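Local coordinates for protein restriction endonuclease S subunits (Thermoanaerobacter tengcongensis, PDB 3OKG) that probably binds DNA as the specificity subunit of a type I methyltransferase built from M and S polypeptides, and carries two DNA specificity domains, at residues V289-R294 with K353-V358; G298-A303 with W326-L331. One frame throughout, in Å; residues are numbered along the deposited sequence.

Interaction 1: V289-R294 with K353-V358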
loop_
_atom_site.group_PDB
_atom_site.type_symbol
_atom_site.label_atom_id
_atom_site.label_comp_id
_atom_site.label_asym_id
_atom_site.label_seq_id
_atom_site.Cartn_x
_atom_site.Cartn_y
_atom_site.Cartn_z
ATOM N N VAL A 289 1.284 32.004 -5.527
ATOM C CA VAL A 289 0.931 31.008 -4.544
ATOM C C VAL A 289 -0.474 31.292 -4.077
ATOM O O VAL A 289 -0.833 32.452 -3.861
ATOM C CB VAL A 289 1.934 31.071 -3.351
ATOM C CG1 VAL A 289 1.484 30.160 -2.212
ATOM C CG2 VAL A 289 3.347 30.683 -3.834
ATOM N N LEU A 290 -1.289 30.251 -3.946
ATOM C CA LEU A 290 -2.651 30.415 -3.454
ATOM C C LEU A 290 -2.682 29.907 -2.032
ATOM O O LEU A 290 -2.044 28.904 -1.712
ATOM C CB LEU A 290 -3.663 29.629 -4.321
ATOM C CG LEU A 290 -3.647 29.892 -5.832
ATOM C CD1 LEU A 290 -4.516 28.889 -6.573
ATOM C CD2 LEU A 290 -4.093 31.318 -6.158
ATOM N N ILE A 291 -3.423 30.580 -1.168
ATOM C CA ILE A 291 -3.480 30.156 0.226
ATOM C C ILE A 291 -4.909 30.258 0.738
ATOM O O ILE A 291 -5.633 31.170 0.360
ATOM C CB ILE A 291 -2.519 30.982 1.098
ATOM C CG1 ILE A 291 -2.457 30.426 2.520
ATOM C CG2 ILE A 291 -2.908 32.457 1.084
ATOM C CD1 ILE A 291 -1.206 30.842 3.268
ATOM N N SER A 292 -5.318 29.304 1.571
ATOM C CA SER A 292 -6.677 29.280 2.091
ATOM C C SER A 292 -6.780 30.246 3.249
ATOM O O SER A 292 -5.987 30.186 4.172
ATOM C CB SER A 292 -7.055 27.877 2.560
ATOM O OG SER A 292 -8.302 27.890 3.235
ATOM N N VAL A 293 -7.756 31.145 3.201
ATOM C CA VAL A 293 -7.897 32.142 4.262
ATOM C C VAL A 293 -9.190 31.930 5.041
ATOM O O VAL A 293 -9.572 32.766 5.861
ATOM C CB VAL A 293 -7.849 33.577 3.694
ATOM C CG1 VAL A 293 -6.449 33.896 3.191
ATOM C CG2 VAL A 293 -8.875 33.744 2.559
ATOM N N ARG A 294 -9.842 30.795 4.800
ATOM C CA ARG A 294 -11.174 30.539 5.342
ATOM C C ARG A 294 -11.428 29.551 6.487
ATOM O O ARG A 294 -11.522 29.947 7.648
ATOM C CB ARG A 294 -12.131 30.135 4.214
ATOM C CG ARG A 294 -13.067 31.247 3.768
ATOM C CD ARG A 294 -12.807 32.530 4.537
ATOM N NE ARG A 294 -13.987 33.389 4.586
ATOM C CZ ARG A 294 -15.202 33.010 4.205
ATOM N NH1 ARG A 294 -15.403 31.782 3.745
ATOM N NH2 ARG A 294 -16.219 33.857 4.284
ATOM N N LYS A 353 -3.793 42.138 6.249
ATOM C CA LYS A 353 -2.776 42.643 7.153
ATOM C C LYS A 353 -1.997 41.509 7.823
ATOM O O LYS A 353 -0.775 41.565 7.903
ATOM C CB LYS A 353 -3.382 43.601 8.178
ATOM C CG LYS A 353 -3.028 45.056 7.919
ATOM C CD LYS A 353 -1.583 45.332 8.346
ATOM C CE LYS A 353 -1.330 46.807 8.640
ATOM N NZ LYS A 353 -0.179 46.989 9.590
ATOM N N ASP A 354 -2.705 40.476 8.274
ATOM C CA ASP A 354 -2.064 39.281 8.819
ATOM C C ASP A 354 -0.968 38.778 7.886
ATOM O O ASP A 354 0.192 38.663 8.283
ATOM C CB ASP A 354 -3.096 38.173 9.039
ATOM C CG ASP A 354 -4.043 38.479 10.182
ATOM O OD1 ASP A 354 -3.759 39.431 10.947
ATOM O OD2 ASP A 354 -5.067 37.770 10.316
ATOM N N LEU A 355 -1.346 38.504 6.642
ATOM C CA LEU A 355 -0.420 37.967 5.656
ATOM C C LEU A 355 0.736 38.908 5.424
ATOM O O LEU A 355 1.880 38.482 5.352
ATOM C CB LEU A 355 -1.130 37.730 4.330
ATOM C CG LEU A 355 -1.485 36.301 3.920
ATOM C CD1 LEU A 355 -1.524 35.364 5.108
ATOM C CD2 LEU A 355 -2.795 36.288 3.143
ATOM N N GLN A 356 0.437 40.193 5.292
ATOM C CA GLN A 356 1.479 41.171 5.026
ATOM C C GLN A 356 2.478 41.253 6.185
ATOM O O GLN A 356 3.640 41.608 5.983
ATOM C CB GLN A 356 0.868 42.555 4.789
ATOM C CG GLN A 356 0.084 42.710 3.483
ATOM C CD GLN A 356 -0.514 44.102 3.343
ATOM O OE1 GLN A 356 -0.847 44.743 4.340
ATOM N NE2 GLN A 356 -0.643 44.577 2.109
ATOM N N ASN A 357 2.016 40.933 7.393
ATOM C CA ASN A 357 2.821 41.118 8.602
ATOM C C ASN A 357 3.688 39.920 8.980
ATOM O O ASN A 357 4.495 40.007 9.907
ATOM C CB ASN A 357 1.914 41.435 9.787
ATOM C CG ASN A 357 1.499 42.882 9.832
ATOM O OD1 ASN A 357 2.107 43.730 9.180
ATOM N ND2 ASN A 357 0.465 43.176 10.617
ATOM N N VAL A 358 3.485 38.800 8.294
ATOM C CA VAL A 358 4.294 37.593 8.495
ATOM C C VAL A 358 5.755 37.897 8.220
ATOM O O VAL A 358 6.089 38.323 7.117
ATOM C CB VAL A 358 3.831 36.486 7.515
ATOM C CG1 VAL A 358 4.763 35.285 7.573
ATOM C CG2 VAL A 358 2.387 36.084 7.825
#
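Leu355 meets Ile291 and Val293 in a small, wholly apolar contact between helix 352-357 and strand 289-292 with the turn after it. The two segments bury 89 Å² in all, and no hydrogen bond crosses between them. One residue earlier in the helix, Asp354 OD2 accepts a hydrogen bond from the backbone N of Thr351, the residue just before helix 352-357. Leu355 comes next and carries the contact with a single branch. Its CD2 lies 4.4 Å from CG2 of Ile291. The same methyl lies 4.4 Å from CG1 of Val293. CG2 of Ile291 and CG1 of Val293 are themselves 4.4 Å apart, so CD2 sits over the notch between two methyls and completes a triangle. Leu355 reaches this place with chi1 at -105° and chi2 at 21°, both off the usual staggered values. The contact is buried, and the methyls lie slightly farther apart than close van der Waals contact. Gln356 turns to Ile239. Ile350, in the loop before the helix, touches both Val293 and Leu355. Strand 289-292 is an inner strand of an antiparallel sheet in the second specificity domain. Leu355 also touches Ala314 of strand 313-318 and Ile239 and Met241 of strand 237-241, so one leucine fastens helix 352-357 across three strands. Helix 324-333 packs nearby: it touches Val289 of strand 289-292, and its Tyr330 meets Val358.

Interaction 2: G298-A303 with W326-L331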
loop_
_atom_site.group_PDB
_atom_site.type_symbol
_atom_site.label_atom_id
_atom_site.label_comp_id
_atom_site.label_asym_id
_atom_site.label_seq_id
_atom_site.Cartn_x
_atom_site.Cartn_y
_atom_site.Cartn_z
ATOM N N GLY A 298 -4.459 28.171 5.898
ATOM C CA GLY A 298 -3.028 27.975 5.726
ATOM C C GLY A 298 -2.631 27.040 4.599
ATOM O O GLY A 298 -1.504 27.101 4.099
ATOM N N SER A 299 -3.544 26.160 4.200
ATOM C CA SER A 299 -3.265 25.242 3.100
ATOM C C SER A 299 -2.952 26.004 1.815
ATOM O O SER A 299 -3.464 27.103 1.589
ATOM C CB SER A 299 -4.447 24.294 2.872
ATOM O OG SER A 299 -4.255 23.569 1.676
ATOM N N THR A 300 -2.161 25.379 0.952
ATOM C CA THR A 300 -1.519 26.050 -0.164
ATOM C C THR A 300 -1.585 25.316 -1.519
ATOM O O THR A 300 -1.589 24.082 -1.591
ATOM C CB THR A 300 -0.025 26.251 0.198
ATOM O OG1 THR A 300 0.207 27.616 0.571
ATOM C CG2 THR A 300 0.852 25.888 -0.960
ATOM N N ASN A 301 -1.630 26.096 -2.595
ATOM C CA ASN A 301 -1.435 25.602 -3.950
ATOM C C ASN A 301 -0.670 26.633 -4.782
ATOM O O ASN A 301 -0.442 27.754 -4.344
ATOM C CB ASN A 301 -2.784 25.325 -4.637
ATOM C CG ASN A 301 -3.067 23.834 -4.831
ATOM O OD1 ASN A 301 -2.699 22.992 -4.012
ATOM N ND2 ASN A 301 -3.739 23.512 -5.923
ATOM N N VAL A 302 -0.290 26.266 -5.995
ATOM C CA VAL A 302 0.289 27.234 -6.923
ATOM C C VAL A 302 -0.580 27.351 -8.166
ATOM O O VAL A 302 -1.059 26.350 -8.691
ATOM C CB VAL A 302 1.714 26.830 -7.336
ATOM C CG1 VAL A 302 2.135 27.539 -8.617
ATOM C CG2 VAL A 302 2.694 27.116 -6.197
ATOM N N ALA A 303 -0.779 28.574 -8.639
ATOM C CA ALA A 303 -1.554 28.793 -9.861
ATOM C C ALA A 303 -0.744 28.396 -11.079
ATOM O O ALA A 303 0.409 28.795 -11.209
ATOM C CB ALA A 303 -1.961 30.254 -9.977
ATOM N N TRP A 326 10.741 29.451 -2.463
ATOM C CA TRP A 326 11.176 29.806 -1.083
ATOM C C TRP A 326 9.941 30.113 -0.244
ATOM O O TRP A 326 9.769 29.602 0.876
ATOM C CB TRP A 326 12.119 31.021 -1.117
ATOM C CG TRP A 326 12.675 31.448 0.229
ATOM C CD1 TRP A 326 12.334 32.583 0.945
ATOM C CD2 TRP A 326 13.677 30.773 1.005
ATOM N NE1 TRP A 326 13.071 32.649 2.115
ATOM C CE2 TRP A 326 13.914 31.559 2.169
ATOM C CE3 TRP A 326 14.430 29.602 0.816
ATOM C CZ2 TRP A 326 14.827 31.184 3.152
ATOM C CZ3 TRP A 326 15.350 29.233 1.799
ATOM C CH2 TRP A 326 15.543 30.024 2.948
ATOM N N LEU A 327 9.071 30.950 -0.810
ATOM C CA LEU A 327 7.796 31.290 -0.187
ATOM C C LEU A 327 6.962 30.041 0.114
ATOM O O LEU A 327 6.438 29.875 1.213
ATOM C CB LEU A 327 6.991 32.210 -1.115
ATOM C CG LEU A 327 5.604 32.611 -0.607
ATOM C CD1 LEU A 327 5.706 33.220 0.789
ATOM C CD2 LEU A 327 4.937 33.584 -1.574
ATOM N N LEU A 328 6.842 29.163 -0.878
ATOM C CA LEU A 328 6.046 27.952 -0.726
ATOM C C LEU A 328 6.544 27.058 0.411
ATOM O O LEU A 328 5.750 26.574 1.225
ATOM C CB LEU A 328 6.041 27.156 -2.037
ATOM C CG LEU A 328 4.918 26.129 -2.152
ATOM C CD1 LEU A 328 3.591 26.826 -1.976
ATOM C CD2 LEU A 328 4.957 25.404 -3.516
ATOM N N TYR A 329 7.842 26.793 0.450
ATOM C CA TYR A 329 8.389 25.997 1.549
ATOM C C TYR A 329 8.117 26.638 2.903
ATOM O O TYR A 329 7.821 25.953 3.882
ATOM C CB TYR A 329 9.887 25.809 1.394
ATOM C CG TYR A 329 10.238 24.593 0.574
ATOM C CD1 TYR A 329 10.910 24.724 -0.634
ATOM C CD2 TYR A 329 9.877 23.315 1.004
ATOM C CE1 TYR A 329 11.236 23.610 -1.403
ATOM C CE2 TYR A 329 10.188 22.191 0.239
ATOM C CZ TYR A 329 10.856 22.353 -0.959
ATOM O OH TYR A 329 11.169 21.254 -1.714
ATOM N N TYR A 330 8.232 27.962 2.959
ATOM C CA TYR A 330 8.045 28.669 4.236
ATOM C C TYR A 330 6.605 28.534 4.707
ATOM O O TYR A 330 6.356 28.190 5.856
ATOM C CB TYR A 330 8.394 30.143 4.071
ATOM C CG TYR A 330 8.471 30.904 5.385
ATOM C CD1 TYR A 330 9.333 30.505 6.386
ATOM C CD2 TYR A 330 7.686 32.040 5.599
ATOM C CE1 TYR A 330 9.414 31.206 7.587
ATOM C CE2 TYR A 330 7.759 32.742 6.789
ATOM C CZ TYR A 330 8.619 32.333 7.768
ATOM O OH TYR A 330 8.710 33.019 8.954
ATOM N N LEU A 331 5.660 28.775 3.802
ATOM C CA LEU A 331 4.240 28.672 4.126
ATOM C C LEU A 331 3.852 27.264 4.558
ATOM O O LEU A 331 3.023 27.088 5.450
ATOM C CB LEU A 331 3.371 29.091 2.937
ATOM C CG LEU A 331 3.432 30.556 2.494
ATOM C CD1 LEU A 331 2.629 30.724 1.210
ATOM C CD2 LEU A 331 2.949 31.533 3.573
#
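Val302 CG2 packs against Leu328 CD2 at 3.9 Å, and the two side chains pass each other at a slant. Leu328 reaches the strand through its first torsion: CG stands anti to the backbone N (chi1 -162°), which carries the branch toward the strand, where CD2 meets Val302. The modelled approach of its CD1 to Thr300 CG2 is too short for two carbons and is doubtful. Leu331 points at the strand from one turn further along. Its CD1 lies 4.0 Å from Thr300 OG1, with the side chains roughly at right angles. Strand 300-302 is an outermost strand of a four-stranded antiparallel sheet in the second DNA specificity domain. Residues 326-331 of helix 324-333 pack against it; the axes of these short segments approach to 9.7 Å and run nearly antiparallel, at 164°. Beside the strand, Val289 of strand 289-292 touches Thr300, Leu327, Leu328 and Leu331. Thr300 OG1 also makes a weak hydrogen bond with Leu290 O. Aromatic residues of the helix make further contacts: Trp326 and Tyr330 each meet Phe217 edge-to-face, and Tyr329 OH hydrogen-bonds with Asp376 OD1 of the long helix 365-388.

How the interactions relate
Interactions 1 and 2 have their centres about 10 Å apart and share one antiparallel sheet. Strands 289-292 and 300-302 follow each other in the chain and are neighbours in it. Probable backbone hydrogen bonds join them: Leu290 N to Asn301 O at 2.7 Å, and Ser292 N to Ser299 O at 2.9 Å. Each strand thus brings its own helix contact to a common sheet. Strand 289-292 itself meets both helices, through Ile291 on 352-357 and through Val289 on 324-333. Along the chain, interaction 2 is nested inside the loop that interaction 1 closes. Both belong to the packing of the second specificity domain.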